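Local coordinates for putative surface-anchored fimbrial subunit (Corynebacterium diphtheriae, PDB 3HR6), which serves as the major shaft pilin, whose tandem Ig-like modules, strengthened by isopeptide and disulfide bonds, build the pilus on the bacterial surface, at residues A8-G14 / H136-Q142; E146-A151 / T371-E375; E185-D191 / A273-N279. One frame throughout, in Å; residues are numbered along the deposited sequence. Where two conformers were deposited one is given.

Contact 1 (A8-G14 / H136-Q142)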
ATOM      1  N   ALA A   8      -6.075  23.478 -24.806  1.00  8.76           N
ATOM      2  CA  ALA A   8      -6.596  22.154 -24.530  1.00  8.60           C
ATOM      3  C   ALA A   8      -5.398  21.245 -24.279  1.00  8.23           C
ATOM      4  O   ALA A   8      -4.601  20.985 -25.216  1.00  8.60           O
ATOM      5  CB  ALA A   8      -7.387  21.677 -25.723  1.00  8.86           C
ATOM      6  N   VAL A   9      -5.255  20.782 -23.039  1.00  8.39           N
ATOM      7  CA  VAL A   9      -4.176  19.872 -22.675  1.00  7.57           C
ATOM      8  C   VAL A   9      -4.679  18.435 -22.760  1.00  8.52           C
ATOM      9  O   VAL A   9      -5.573  18.039 -22.027  1.00  8.22           O
ATOM     10  CB  VAL A   9      -3.640  20.123 -21.239  1.00  8.28           C
ATOM     11  CG1 VAL A   9      -2.463  19.220 -20.965  1.00  7.16           C
ATOM     12  CG2 VAL A   9      -3.253  21.582 -21.032  1.00  7.97           C
ATOM     13  N   HIS A  10      -4.018  17.648 -23.607  1.00  9.37           N
ATOM     14  CA  HIS A  10      -4.258  16.216 -23.715  1.00 10.75           C
ATOM     15  C   HIS A  10      -3.091  15.439 -23.106  1.00 10.63           C
ATOM     16  O   HIS A  10      -1.969  15.488 -23.600  1.00 11.38           O
ATOM     17  CB  HIS A  10      -4.415  15.841 -25.188  1.00 10.54           C
ATOM     18  CG  HIS A  10      -5.443  16.637 -25.921  1.00 11.61           C
ATOM     19  ND1 HIS A  10      -6.795  16.390 -25.808  1.00 12.22           N
ATOM     20  CD2 HIS A  10      -5.324  17.695 -26.755  1.00 10.68           C
ATOM     21  CE1 HIS A  10      -7.458  17.241 -26.569  1.00 12.05           C
ATOM     22  NE2 HIS A  10      -6.590  18.046 -27.152  1.00 12.07           N
ATOM     23  N   ALA A  11      -3.362  14.667 -22.065  1.00 10.48           N
ATOM     24  CA  ALA A  11      -2.340  13.977 -21.340  1.00 11.26           C
ATOM     25  C   ALA A  11      -2.146  12.618 -21.958  1.00 11.58           C
ATOM     26  O   ALA A  11      -3.001  11.758 -21.837  1.00 13.73           O
ATOM     27  CB  ALA A  11      -2.763  13.842 -19.878  1.00 11.29           C
ATOM     28  N   LEU A  12      -1.031  12.434 -22.655  1.00 11.99           N
ATOM     29  CA  LEU A  12      -0.749  11.184 -23.356  1.00 12.30           C
ATOM     30  C   LEU A  12       0.128  10.264 -22.531  1.00 12.40           C
ATOM     31  O   LEU A  12       1.140  10.707 -21.953  1.00 11.88           O
ATOM     32  CB  LEU A  12      -0.024  11.514 -24.659  1.00 11.59           C
ATOM     33  CG  LEU A  12      -0.952  11.801 -25.828  1.00 16.62           C
ATOM     34  CD1 LEU A  12      -2.175  12.640 -25.494  1.00 17.77           C
ATOM     35  CD2 LEU A  12      -0.153  12.303 -27.034  1.00 10.82           C
ATOM     36  N   MET A  13      -0.230   8.989 -22.475  1.00 11.58           N
ATOM     37  CA  MET A  13       0.610   7.979 -21.837  0.50 11.89           C
ATOM     38  C   MET A  13       1.547   7.358 -22.869  1.00 12.43           C
ATOM     39  O   MET A  13       1.086   6.703 -23.817  1.00 13.26           O
ATOM     40  CB  MET A  13      -0.270   6.889 -21.209  0.50 12.49           C
ATOM     41  CG  MET A  13       0.521   5.713 -20.685  0.50 12.68           C
ATOM     42  SD  MET A  13      -0.449   4.556 -19.735  0.50 14.90           S
ATOM     43  CE  MET A  13      -1.667   4.048 -20.971  0.50 14.06           C
ATOM     44  N   GLY A  14       2.854   7.523 -22.690  1.00 12.52           N
ATOM     45  CA  GLY A  14       3.823   6.911 -23.608  1.00 13.96           C
ATOM     46  C   GLY A  14       5.138   7.645 -23.582  1.00 14.77           C
ATOM     47  O   GLY A  14       5.298   8.602 -22.813  1.00 14.01           O
ATOM     48  N   HIS A 136      -4.040  23.186 -28.938  1.00  9.25           N
ATOM     49  CA  HIS A 136      -3.948  21.828 -28.358  1.00  9.36           C
ATOM     50  C   HIS A 136      -2.495  21.422 -28.130  1.00  8.61           C
ATOM     51  O   HIS A 136      -1.636  21.629 -29.015  1.00  8.29           O
ATOM     52  CB  HIS A 136      -4.592  20.828 -29.310  1.00  9.40           C
ATOM     53  CG  HIS A 136      -6.058  21.035 -29.477  1.00 11.53           C
ATOM     54  ND1 HIS A 136      -6.988  20.394 -28.691  1.00 12.33           N
ATOM     55  CD2 HIS A 136      -6.754  21.864 -30.287  1.00 12.45           C
ATOM     56  CE1 HIS A 136      -8.202  20.787 -29.045  1.00 13.46           C
ATOM     57  NE2 HIS A 136      -8.087  21.683 -30.003  1.00 12.88           N
ATOM     58  N   VAL A 137      -2.239  20.841 -26.957  1.00  8.49           N
ATOM     59  CA  VAL A 137      -0.912  20.367 -26.579  1.00  7.68           C
ATOM     60  C   VAL A 137      -1.042  18.983 -25.983  1.00  8.28           C
ATOM     61  O   VAL A 137      -2.102  18.599 -25.491  1.00  7.79           O
ATOM     62  CB  VAL A 137      -0.199  21.312 -25.606  1.00  8.61           C
ATOM     63  CG1 VAL A 137      -0.009  22.662 -26.286  1.00  7.41           C
ATOM     64  CG2 VAL A 137      -1.002  21.466 -24.334  1.00  6.94           C
ATOM     65  N   TYR A 138       0.044  18.235 -26.080  1.00  8.76           N
ATOM     66  CA  TYR A 138       0.026  16.786 -25.928  1.00  9.60           C
ATOM     67  C   TYR A 138       1.230  16.290 -25.089  1.00 10.00           C
ATOM     68  O   TYR A 138       2.021  15.465 -25.546  1.00 11.88           O
ATOM     69  CB  TYR A 138       0.044  16.138 -27.320  1.00 10.15           C
ATOM     70  CG  TYR A 138      -1.149  16.495 -28.165  1.00  9.71           C
ATOM     71  CD1 TYR A 138      -2.313  15.723 -28.132  1.00 11.58           C
ATOM     72  CD2 TYR A 138      -1.130  17.613 -28.974  1.00  9.97           C
ATOM     73  CE1 TYR A 138      -3.421  16.066 -28.898  1.00 12.70           C
ATOM     74  CE2 TYR A 138      -2.231  17.977 -29.725  1.00 11.95           C
ATOM     75  CZ  TYR A 138      -3.374  17.200 -29.679  1.00 12.10           C
ATOM     76  OH  TYR A 138      -4.464  17.561 -30.417  1.00 14.99           O
ATOM     77  N   PRO A 139       1.369  16.785 -23.864  1.00 10.63           N
ATOM     78  CA  PRO A 139       2.439  16.319 -22.976  1.00 10.38           C
ATOM     79  C   PRO A 139       2.333  14.804 -22.687  1.00 11.13           C
ATOM     80  O   PRO A 139       1.219  14.290 -22.550  1.00 12.54           O
ATOM     81  CB  PRO A 139       2.200  17.143 -21.719  1.00 11.04           C
ATOM     82  CG  PRO A 139       0.719  17.365 -21.727  1.00  9.89           C
ATOM     83  CD  PRO A 139       0.435  17.684 -23.157  1.00  9.82           C
ATOM     84  N   LYS A 140       3.476  14.116 -22.657  1.00 10.90           N
ATOM     85  CA  LYS A 140       3.552  12.688 -22.373  1.00 10.55           C
ATOM     86  C   LYS A 140       3.917  12.444 -20.925  1.00 11.45           C
ATOM     87  O   LYS A 140       4.750  13.134 -20.352  1.00 12.54           O
ATOM     88  CB  LYS A 140       4.623  12.008 -23.244  1.00 11.13           C
ATOM     89  CG  LYS A 140       4.169  11.580 -24.619  1.00 13.92           C
ATOM     90  CD  LYS A 140       3.563  12.663 -25.491  1.00 16.96           C
ATOM     91  CE  LYS A 140       4.512  13.371 -26.469  1.00 20.57           C
ATOM     92  NZ  LYS A 140       3.733  14.344 -27.344  1.00 18.88           N
ATOM     93  N   HIS A 141       3.295  11.436 -20.336  1.00 11.39           N
ATOM     94  CA  HIS A 141       3.675  10.937 -19.019  1.00 11.59           C
ATOM     95  C   HIS A 141       3.788   9.431 -19.115  1.00 11.87           C
ATOM     96  O   HIS A 141       3.400   8.828 -20.111  1.00 13.56           O
ATOM     97  CB  HIS A 141       2.661  11.302 -17.945  1.00 12.29           C
ATOM     98  CG  HIS A 141       1.334  10.659 -18.158  1.00 12.26           C
ATOM     99  ND1 HIS A 141       0.317  11.264 -18.861  1.00 12.10           N
ATOM    100  CD2 HIS A 141       0.882   9.430 -17.820  1.00 12.85           C
ATOM    101  CE1 HIS A 141      -0.716  10.438 -18.933  1.00 12.86           C
ATOM    102  NE2 HIS A 141      -0.404   9.322 -18.301  1.00 11.36           N
ATOM    103  N   GLN A 142       4.364   8.825 -18.083  1.00 12.48           N
ATOM    104  CA  GLN A 142       4.521   7.376 -18.048  1.00 12.16           C
ATOM    105  C   GLN A 142       3.822   6.831 -16.835  1.00 12.30           C
ATOM    106  O   GLN A 142       3.870   7.386 -15.757  1.00 12.86           O
ATOM    107  CB  GLN A 142       5.997   6.940 -18.085  1.00 11.70           C
ATOM    108  CG  GLN A 142       6.759   7.286 -19.382  1.00 12.47           C
ATOM    109  CD  GLN A 142       7.262   8.699 -19.455  1.00 12.93           C
ATOM    110  OE1 GLN A 142       8.011   9.158 -18.584  1.00 15.90           O
ATOM    111  NE2 GLN A 142       6.857   9.419 -20.508  1.00 13.79           N
TER
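Two histidine rings meet edge to edge here: His10 NE2 and His136 ND1 share a hydrogen bond of 2.8 Å, with the ring planes only 10° apart. The far nitrogen of His10, ND1, bonds to Gly87 O, so both nitrogens are held and the ring's rotation is fixed. Tyr138 lies alongside His10, its ring nearly parallel but slid away, so that Tyr138 CE1 comes 3.3 Å from His10 CD2 with little overlap; CG anti to the carbonyl carbon in both residues sends the two rings the same way. Underneath, two strands run parallel. His10 N reaches Val137 O at 2.9 Å, and Leu12 N takes Pro139 O. Between these bonds the pairing is interrupted, because Pro139 has no N-H to offer His10 O and sets its CD there instead, at 3.3 Å. Beyond the break, His141 N bonds to Leu12 O at 2.8 Å, while the His141 ring, folded back over its own backbone (chi1 65°), receives Met13 CA over one face. Gln142 closes the far end, its NE2 donating to Gly14 O at 2.9 Å from 34° off the carbonyl plane. Val9 CG1 meets Pro139 CG on the opposite side from the histidine pair, where Phe39 of strand 38-44 and Phe117 of strand 117-124 pack against the N-terminal module's strands 5-13 and 131-143.

Contact 2 (E146-A151 / T371-E375)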
ATOM      1  N   GLU A 146       1.131  -1.191 -10.699  1.00 12.68           N
ATOM      2  CA  GLU A 146       0.717  -1.434  -9.329  1.00 13.10           C
ATOM      3  C   GLU A 146       1.732  -2.358  -8.642  1.00 12.46           C
ATOM      4  O   GLU A 146       1.883  -3.494  -9.093  1.00 13.39           O
ATOM      5  CB  GLU A 146      -0.642  -2.139  -9.339  1.00 13.25           C
ATOM      6  CG  GLU A 146      -1.145  -2.603  -7.959  1.00 12.76           C
ATOM      7  CD  GLU A 146      -2.454  -3.357  -8.058  1.00 15.63           C
ATOM      8  OE1 GLU A 146      -2.445  -4.579  -8.333  1.00 16.51           O
ATOM      9  OE2 GLU A 146      -3.474  -2.688  -7.927  1.00 16.71           O
ATOM     10  N   PRO A 147       2.363  -1.886  -7.543  1.00 13.26           N
ATOM     11  CA  PRO A 147       3.280  -2.792  -6.826  1.00 13.44           C
ATOM     12  C   PRO A 147       2.578  -4.021  -6.308  1.00 12.47           C
ATOM     13  O   PRO A 147       1.365  -4.003  -6.011  1.00 12.13           O
ATOM     14  CB  PRO A 147       3.781  -1.946  -5.639  1.00 11.49           C
ATOM     15  CG  PRO A 147       3.669  -0.487  -6.187  1.00 13.02           C
ATOM     16  CD  PRO A 147       2.342  -0.553  -6.957  1.00 12.67           C
ATOM     17  N   VAL A 148       3.328  -5.095  -6.168  1.00 12.71           N
ATOM     18  CA  VAL A 148       2.767  -6.367  -5.719  1.00 12.69           C
ATOM     19  C   VAL A 148       3.239  -6.562  -4.276  1.00 12.45           C
ATOM     20  O   VAL A 148       4.418  -6.713  -4.038  1.00 13.02           O
ATOM     21  CB  VAL A 148       3.263  -7.520  -6.595  1.00 13.41           C
ATOM     22  CG1 VAL A 148       2.764  -8.865  -6.047  1.00 13.86           C
ATOM     23  CG2 VAL A 148       2.841  -7.301  -8.049  1.00 13.11           C
ATOM     24  N   LYS A 149       2.275  -6.500  -3.376  1.00 13.14           N
ATOM     25  CA  LYS A 149       2.489  -6.740  -1.971  1.00 12.52           C
ATOM     26  C   LYS A 149       2.065  -8.147  -1.602  1.00 12.57           C
ATOM     27  O   LYS A 149       0.950  -8.573  -1.893  1.00 13.30           O
ATOM     28  CB  LYS A 149       1.769  -5.702  -1.117  1.00 12.80           C
ATOM     29  CG  LYS A 149       2.051  -5.870   0.363  1.00 12.26           C
ATOM     30  CD  LYS A 149       1.472  -4.807   1.211  1.00 15.43           C
ATOM     31  CE  LYS A 149       1.700  -5.115   2.699  1.00 13.56           C
ATOM     32  NZ  LYS A 149       1.568  -3.945   3.596  1.00 11.72           N
ATOM     33  N   THR A 150       2.930  -8.853  -0.907  1.00 11.53           N
ATOM     34  CA  THR A 150       2.641 -10.147  -0.325  1.00 11.23           C
ATOM     35  C   THR A 150       3.034 -10.206   1.141  1.00 12.33           C
ATOM     36  O   THR A 150       3.801  -9.378   1.633  1.00 13.66           O
ATOM     37  CB  THR A 150       3.348 -11.234  -1.094  1.00 11.63           C
ATOM     38  OG1 THR A 150       4.781 -10.993  -1.130  1.00 12.82           O
ATOM     39  CG2 THR A 150       2.736 -11.387  -2.502  1.00 12.45           C
ATOM     40  N   ALA A 151       2.528 -11.223   1.813  1.00 12.23           N
ATOM     41  CA  ALA A 151       2.869 -11.532   3.208  1.00 13.14           C
ATOM     42  C   ALA A 151       3.552 -12.883   3.239  1.00 12.63           C
ATOM     43  O   ALA A 151       3.255 -13.765   2.441  1.00 13.16           O
ATOM     44  CB  ALA A 151       1.640 -11.559   4.093  1.00 11.61           C
ATOM     45  N   THR A 371      -4.160 -16.015   4.375  1.00 11.92           N
ATOM     46  CA  THR A 371      -3.923 -14.728   3.724  1.00 11.32           C
ATOM     47  C   THR A 371      -4.405 -14.743   2.275  1.00 10.57           C
ATOM     48  O   THR A 371      -4.213 -15.700   1.523  1.00 12.69           O
ATOM     49  CB  THR A 371      -2.443 -14.357   3.766  1.00 11.83           C
ATOM     50  OG1 THR A 371      -2.042 -14.316   5.125  1.00 12.30           O
ATOM     51  CG2 THR A 371      -2.232 -12.980   3.139  1.00 11.72           C
ATOM     52  N   LEU A 372      -5.052 -13.648   1.905  1.00 11.34           N
ATOM     53  CA  LEU A 372      -5.514 -13.366   0.540  1.00 10.95           C
ATOM     54  C   LEU A 372      -4.541 -12.320  -0.011  1.00 13.05           C
ATOM     55  O   LEU A 372      -4.314 -11.260   0.598  1.00 13.30           O
ATOM     56  CB  LEU A 372      -6.927 -12.790   0.573  1.00 11.16           C
ATOM     57  CG  LEU A 372      -7.534 -12.463  -0.777  1.00 13.39           C
ATOM     58  CD1 LEU A 372      -7.835 -13.759  -1.575  1.00 13.79           C
ATOM     59  CD2 LEU A 372      -8.827 -11.617  -0.628  1.00 12.66           C
ATOM     60  N   GLN A 373      -3.890 -12.690  -1.101  1.00 13.53           N
ATOM     61  CA  GLN A 373      -2.926 -11.832  -1.764  0.50 14.03           C
ATOM     62  C   GLN A 373      -2.840 -12.199  -3.241  1.00 14.37           C
ATOM     63  O   GLN A 373      -3.293 -13.275  -3.662  1.00 14.01           O
ATOM     64  CB  GLN A 373      -1.557 -11.998  -1.107  0.50 14.28           C
ATOM     65  CG  GLN A 373      -1.087 -13.442  -1.077  0.50 14.45           C
ATOM     66  CD  GLN A 373       0.003 -13.686  -0.070  0.50 15.40           C
ATOM     67  OE1 GLN A 373       0.843 -12.824   0.178  0.50 15.82           O
ATOM     68  NE2 GLN A 373       0.025 -14.893   0.489  0.50 14.66           N
ATOM     69  N   LEU A 374      -2.178 -11.333  -4.004  1.00 16.11           N
ATOM     70  CA  LEU A 374      -2.022 -11.527  -5.415  1.00 19.04           C
ATOM     71  C   LEU A 374      -0.967 -12.581  -5.720  1.00 21.35           C
ATOM     72  O   LEU A 374       0.121 -12.580  -5.157  1.00 22.43           O
ATOM     73  CB  LEU A 374      -1.643 -10.177  -6.031  1.00 19.39           C
ATOM     74  CG  LEU A 374      -1.933  -9.925  -7.467  1.00 23.20           C
ATOM     75  CD1 LEU A 374      -3.425 -10.013  -7.719  1.00 21.18           C
ATOM     76  CD2 LEU A 374      -1.370  -8.547  -7.793  1.00 22.03           C
ATOM     77  N   GLU A 375      -1.299 -13.508  -6.612  1.00 22.73           N
ATOM     78  CA  GLU A 375      -0.340 -14.479  -7.099  1.00 24.53           C
ATOM     79  C   GLU A 375      -0.622 -14.613  -8.571  1.00 25.72           C
ATOM     80  O   GLU A 375      -1.769 -14.888  -8.953  1.00 25.18           O
ATOM     81  CB  GLU A 375      -0.493 -15.796  -6.365  1.00 25.40           C
ATOM     82  CG  GLU A 375      -0.332 -15.625  -4.882  1.00 26.54           C
ATOM     83  CD  GLU A 375      -0.337 -16.913  -4.106  1.00 30.21           C
ATOM     84  OE1 GLU A 375      -0.507 -18.001  -4.725  1.00 33.61           O
ATOM     85  OE2 GLU A 375      -0.138 -16.804  -2.872  1.00 27.45           O
TER
HETATM   86  O   HOH W   1      -1.408  -8.736  -2.885  1.00 13.74           O
HETATM   87  O   HOH W   2       1.352 -15.548   2.720  1.00 21.47           O
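Glu146 starts the contact with its extended side chain crossing Leu374, OE1 coming 4.1 Å from Leu374 CD2. Two residues on, Val148 CG2 is loosely set against the same methyl, Leu374 CD2, at 4.4 Å. The backbone of Lys149 then reaches across through a water, which donates to Lys149 O and accepts from Leu374 N at 2.9 Å. The Lys149 side chain leads away from this interface, fully extended, to the covalent link between its NZ and Asn271 CG, an intramolecular isopeptide bond of the kind that stabilises pilin Ig-like modules; Asp191 hydrogen-bonds to the same NZ and Tyr169 lies close by. Strand 148-152 is an outermost strand of its five-stranded sheet, and the partner strand, 361-375, belongs to another sheet; the axes of 148-151 and 371-375 run roughly antiparallel, at 142°. At Thr150 the Gln373 side chain crosses at about a right angle to that of Thr150, bringing Gln373 OE1 3.2 Å from Thr150 CB. That oxygen, in the conformer given of the two deposited, accepts from Ala151 N at 2.8 Å, the donor tilted 16° from the amide carbonyl plane. A second water spans Gln373 NE2 and Ala151 O, while Ala151 CB faces Thr371 CG2 at 4.2 Å.

Contact 3 (E185-D191 / A273-N279)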
ATOM      1  N   GLU A 185      12.083  12.315 -10.426  1.00 16.08           N
ATOM      2  CA  GLU A 185      12.085  13.409  -9.450  1.00 16.36           C
ATOM      3  C   GLU A 185      12.426  12.872  -8.074  1.00 15.99           C
ATOM      4  O   GLU A 185      12.959  13.601  -7.229  1.00 15.57           O
ATOM      5  CB  GLU A 185      10.708  14.040  -9.295  1.00 18.48           C
ATOM      6  CG  GLU A 185      10.121  14.774 -10.455  1.00 21.35           C
ATOM      7  CD  GLU A 185       8.710  15.188 -10.091  1.00 25.36           C
ATOM      8  OE1 GLU A 185       8.500  15.742  -8.986  1.00 31.52           O
ATOM      9  OE2 GLU A 185       7.788  14.932 -10.867  1.00 24.63           O
ATOM     10  N   GLY A 186      12.112  11.601  -7.863  1.00 15.28           N
ATOM     11  CA  GLY A 186      12.300  10.954  -6.577  1.00 14.43           C
ATOM     12  C   GLY A 186      11.617   9.625  -6.674  1.00 13.29           C
ATOM     13  O   GLY A 186      11.031   9.317  -7.700  1.00 13.30           O
ATOM     14  N   PHE A 187      11.676   8.827  -5.615  1.00 13.14           N
ATOM     15  CA  PHE A 187      11.079   7.507  -5.670  1.00 12.64           C
ATOM     16  C   PHE A 187      10.876   7.043  -4.245  1.00 11.78           C
ATOM     17  O   PHE A 187      11.840   6.769  -3.534  1.00 13.18           O
ATOM     18  CB  PHE A 187      11.941   6.529  -6.478  1.00 12.16           C
ATOM     19  CG  PHE A 187      11.143   5.453  -7.176  1.00 12.50           C
ATOM     20  CD1 PHE A 187      10.555   5.695  -8.395  1.00  9.72           C
ATOM     21  CD2 PHE A 187      10.968   4.222  -6.611  1.00 13.56           C
ATOM     22  CE1 PHE A 187       9.852   4.728  -9.050  1.00 13.02           C
ATOM     23  CE2 PHE A 187      10.203   3.248  -7.270  1.00 13.63           C
ATOM     24  CZ  PHE A 187       9.662   3.509  -8.465  1.00 12.26           C
ATOM     25  N   THR A 188       9.629   7.091  -3.813  1.00 10.94           N
ATOM     26  CA  THR A 188       9.301   6.752  -2.446  1.00 11.60           C
ATOM     27  C   THR A 188       8.351   5.556  -2.415  1.00 11.29           C
ATOM     28  O   THR A 188       7.404   5.505  -3.182  1.00 14.52           O
ATOM     29  CB  THR A 188       8.648   7.952  -1.747  1.00 10.91           C
ATOM     30  OG1 THR A 188       9.592   9.023  -1.658  1.00  9.39           O
ATOM     31  CG2 THR A 188       8.184   7.591  -0.322  1.00 11.98           C
ATOM     32  N   VAL A 189       8.616   4.576  -1.564  1.00 11.89           N
ATOM     33  CA  VAL A 189       7.679   3.482  -1.311  1.00 11.64           C
ATOM     34  C   VAL A 189       7.287   3.637   0.152  1.00 11.59           C
ATOM     35  O   VAL A 189       8.148   3.627   1.013  1.00 11.51           O
ATOM     36  CB  VAL A 189       8.253   2.093  -1.596  1.00 11.28           C
ATOM     37  CG1 VAL A 189       7.198   0.961  -1.196  1.00 13.61           C
ATOM     38  CG2 VAL A 189       8.676   1.978  -3.073  1.00 11.70           C
ATOM     39  N   ALA A 190       5.977   3.839   0.416  1.00 11.36           N
ATOM     40  CA  ALA A 190       5.493   4.031   1.775  1.00 12.50           C
ATOM     41  C   ALA A 190       4.420   3.044   2.090  1.00 11.91           C
ATOM     42  O   ALA A 190       3.657   2.624   1.220  1.00 13.16           O
ATOM     43  CB  ALA A 190       4.915   5.443   1.985  1.00 11.37           C
ATOM     44  N   ASP A 191       4.376   2.679   3.363  1.00 13.17           N
ATOM     45  CA  ASP A 191       3.413   1.650   3.792  1.00 13.29           C
ATOM     46  C   ASP A 191       2.897   2.056   5.136  1.00 13.47           C
ATOM     47  O   ASP A 191       3.676   2.165   6.091  1.00 12.34           O
ATOM     48  CB  ASP A 191       4.113   0.277   3.826  1.00 12.74           C
ATOM     49  CG  ASP A 191       3.154  -0.878   4.070  1.00 13.07           C
ATOM     50  OD1 ASP A 191       2.183  -0.693   4.865  1.00 15.36           O
ATOM     51  OD2 ASP A 191       3.366  -1.920   3.458  1.00 14.45           O
ATOM     52  N   ALA A 273       0.887  -0.947   0.225  1.00 14.58           N
ATOM     53  CA  ALA A 273       1.989   0.037   0.133  1.00 14.40           C
ATOM     54  C   ALA A 273       1.670   0.923  -1.058  1.00 14.42           C
ATOM     55  O   ALA A 273       0.788   0.610  -1.866  1.00 14.92           O
ATOM     56  CB  ALA A 273       3.355  -0.631  -0.051  1.00 14.56           C
ATOM     57  N   TRP A 274       2.423   1.997  -1.191  1.00 13.16           N
ATOM     58  CA  TRP A 274       2.207   2.928  -2.268  1.00 14.01           C
ATOM     59  C   TRP A 274       3.532   3.398  -2.803  1.00 13.12           C
ATOM     60  O   TRP A 274       4.462   3.583  -2.032  1.00 14.58           O
ATOM     61  CB  TRP A 274       1.490   4.145  -1.727  1.00 13.93           C
ATOM     62  CG  TRP A 274       0.118   3.874  -1.135  1.00 12.56           C
ATOM     63  CD1 TRP A 274      -0.144   3.224   0.040  1.00 13.83           C
ATOM     64  CD2 TRP A 274      -1.151   4.346  -1.611  1.00 17.45           C
ATOM     65  NE1 TRP A 274      -1.505   3.181   0.264  1.00 15.87           N
ATOM     66  CE2 TRP A 274      -2.128   3.919  -0.702  1.00 14.75           C
ATOM     67  CE3 TRP A 274      -1.547   5.101  -2.714  1.00 19.66           C
ATOM     68  CZ2 TRP A 274      -3.490   4.163  -0.891  1.00 19.89           C
ATOM     69  CZ3 TRP A 274      -2.922   5.353  -2.900  1.00 21.08           C
ATOM     70  CH2 TRP A 274      -3.862   4.892  -1.985  1.00 20.46           C
ATOM     71  N   VAL A 275       3.587   3.606  -4.117  1.00 13.02           N
ATOM     72  CA  VAL A 275       4.774   4.189  -4.770  1.00 12.81           C
ATOM     73  C   VAL A 275       4.464   5.594  -5.276  1.00 12.59           C
ATOM     74  O   VAL A 275       3.378   5.836  -5.841  1.00 13.24           O
ATOM     75  CB  VAL A 275       5.391   3.325  -5.844  1.00 12.80           C
ATOM     76  CG1 VAL A 275       4.452   3.000  -6.984  1.00 13.49           C
ATOM     77  CG2 VAL A 275       6.705   3.970  -6.376  1.00 13.62           C
ATOM     78  N   LEU A 276       5.374   6.505  -4.940  1.00 13.40           N
ATOM     79  CA  LEU A 276       5.298   7.909  -5.367  1.00 13.38           C
ATOM     80  C   LEU A 276       6.571   8.290  -6.086  1.00 13.88           C
ATOM     81  O   LEU A 276       7.655   8.114  -5.546  1.00 14.23           O
ATOM     82  CB  LEU A 276       5.150   8.818  -4.157  1.00 13.38           C
ATOM     83  CG  LEU A 276       4.867  10.285  -4.432  1.00 12.69           C
ATOM     84  CD1 LEU A 276       3.419  10.431  -4.950  1.00 15.13           C
ATOM     85  CD2 LEU A 276       5.031  11.074  -3.156  1.00 13.63           C
ATOM     86  N   PRO A 277       6.461   8.849  -7.298  1.00 14.35           N
ATOM     87  CA  PRO A 277       7.653   9.247  -8.067  1.00 15.36           C
ATOM     88  C   PRO A 277       8.165  10.648  -7.645  1.00 15.01           C
ATOM     89  O   PRO A 277       8.355  11.514  -8.495  1.00 15.39           O
ATOM     90  CB  PRO A 277       7.124   9.274  -9.500  1.00 15.85           C
ATOM     91  CG  PRO A 277       5.712   9.681  -9.348  1.00 15.75           C
ATOM     92  CD  PRO A 277       5.209   9.085  -8.035  1.00 15.48           C
ATOM     93  N   SER A 278       8.342  10.841  -6.350  1.00 14.13           N
ATOM     94  CA  SER A 278       8.695  12.130  -5.743  1.00 14.13           C
ATOM     95  C   SER A 278       9.220  11.837  -4.343  1.00 13.53           C
ATOM     96  O   SER A 278       8.883  10.807  -3.771  1.00 12.39           O
ATOM     97  CB  SER A 278       7.449  13.033  -5.646  1.00 14.29           C
ATOM     98  OG  SER A 278       7.832  14.360  -5.259  1.00 16.91           O
ATOM     99  N   ASN A 279      10.057  12.724  -3.797  1.00 13.42           N
ATOM    100  CA  ASN A 279      10.585  12.607  -2.461  1.00 14.60           C
ATOM    101  C   ASN A 279      10.066  13.799  -1.628  1.00 14.98           C
ATOM    102  O   ASN A 279      10.709  14.850  -1.543  1.00 15.52           O
ATOM    103  CB  ASN A 279      12.124  12.605  -2.487  1.00 13.38           C
ATOM    104  CG  ASN A 279      12.696  11.348  -3.077  1.00 14.68           C
ATOM    105  OD1 ASN A 279      11.989  10.373  -3.264  1.00 14.18           O
ATOM    106  ND2 ASN A 279      13.983  11.367  -3.391  1.00 13.14           N
TER
HETATM  107  O   HOH W   3      11.377  14.701  -5.354  1.00 15.19           O
HETATM  108  O   HOH W   4       9.694  11.137 -11.577  1.00 16.32           O
HETATM  109  O   HOH W   5       7.337  12.451 -11.503  1.00 21.39           O
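An antiparallel strand pair of the middle, Cna-B-like Ig module joins 187-191 to 274-276, and an inverse gamma turn centred on Pro277 ends the second strand. Thr188 and Leu276 form a hydrogen-bonded pair, Thr188 N giving to Leu276 O at 2.8 Å and Leu276 N returning to Thr188 O. Ala190 and Trp274 repeat the exchange, though Trp274 N meets Ala190 O on a more bent line, 148° at the hydrogen. Between them sits the non-hydrogen-bonded pair Val189 and Val275. With chi1 at 60°, Val275 turns CG2 anti to its backbone N and over the face of the Phe187 ring, 4.0 Å from the centroid; Phe184 meets that ring edge-to-face, and Leu252 of the facing sheet also packs on it. Past the gamma turn the chain bends back over Gly186, whose bare CA lies 3.4 Å from Asn279 OD1. A water links Glu185 O to Asn279 N across the same end, and the Glu185 carboxylate is tied by a salt bridge to Arg113. Thr188 OG1 stands 2.9 Å from Ser278 O, with Gln235 OE1 a rival acceptor. Asn279 ND2 is held by Leu236 O, while its OD1 takes Phe187 N at 2.8 Å, the donor standing 37° out of the carbonyl plane.

How the contacts relate
The contacts follow the elongated chain from its N-terminal module to the start of the C-terminal one. Contact 1 closes first; strand 131-143 then leads directly into strand 148-152, where contact 2 opens, although their centres are 32 Å apart. Both segments of contact 3 fall between the two halves of contact 2. Centres of contacts 2 and 3 lie 18 Å apart, and the two touch through Lys149 and Asp191 and where Pro147 packs on Val275. Both also reach one mixed sheet, through strands 187-192, 268-276 and 361-375. Contact 1 stays about 7 Å from contact 3 at the nearest atoms. The Lys149-Asn271 link therefore probably lies near the junction of the middle and C-terminal modules.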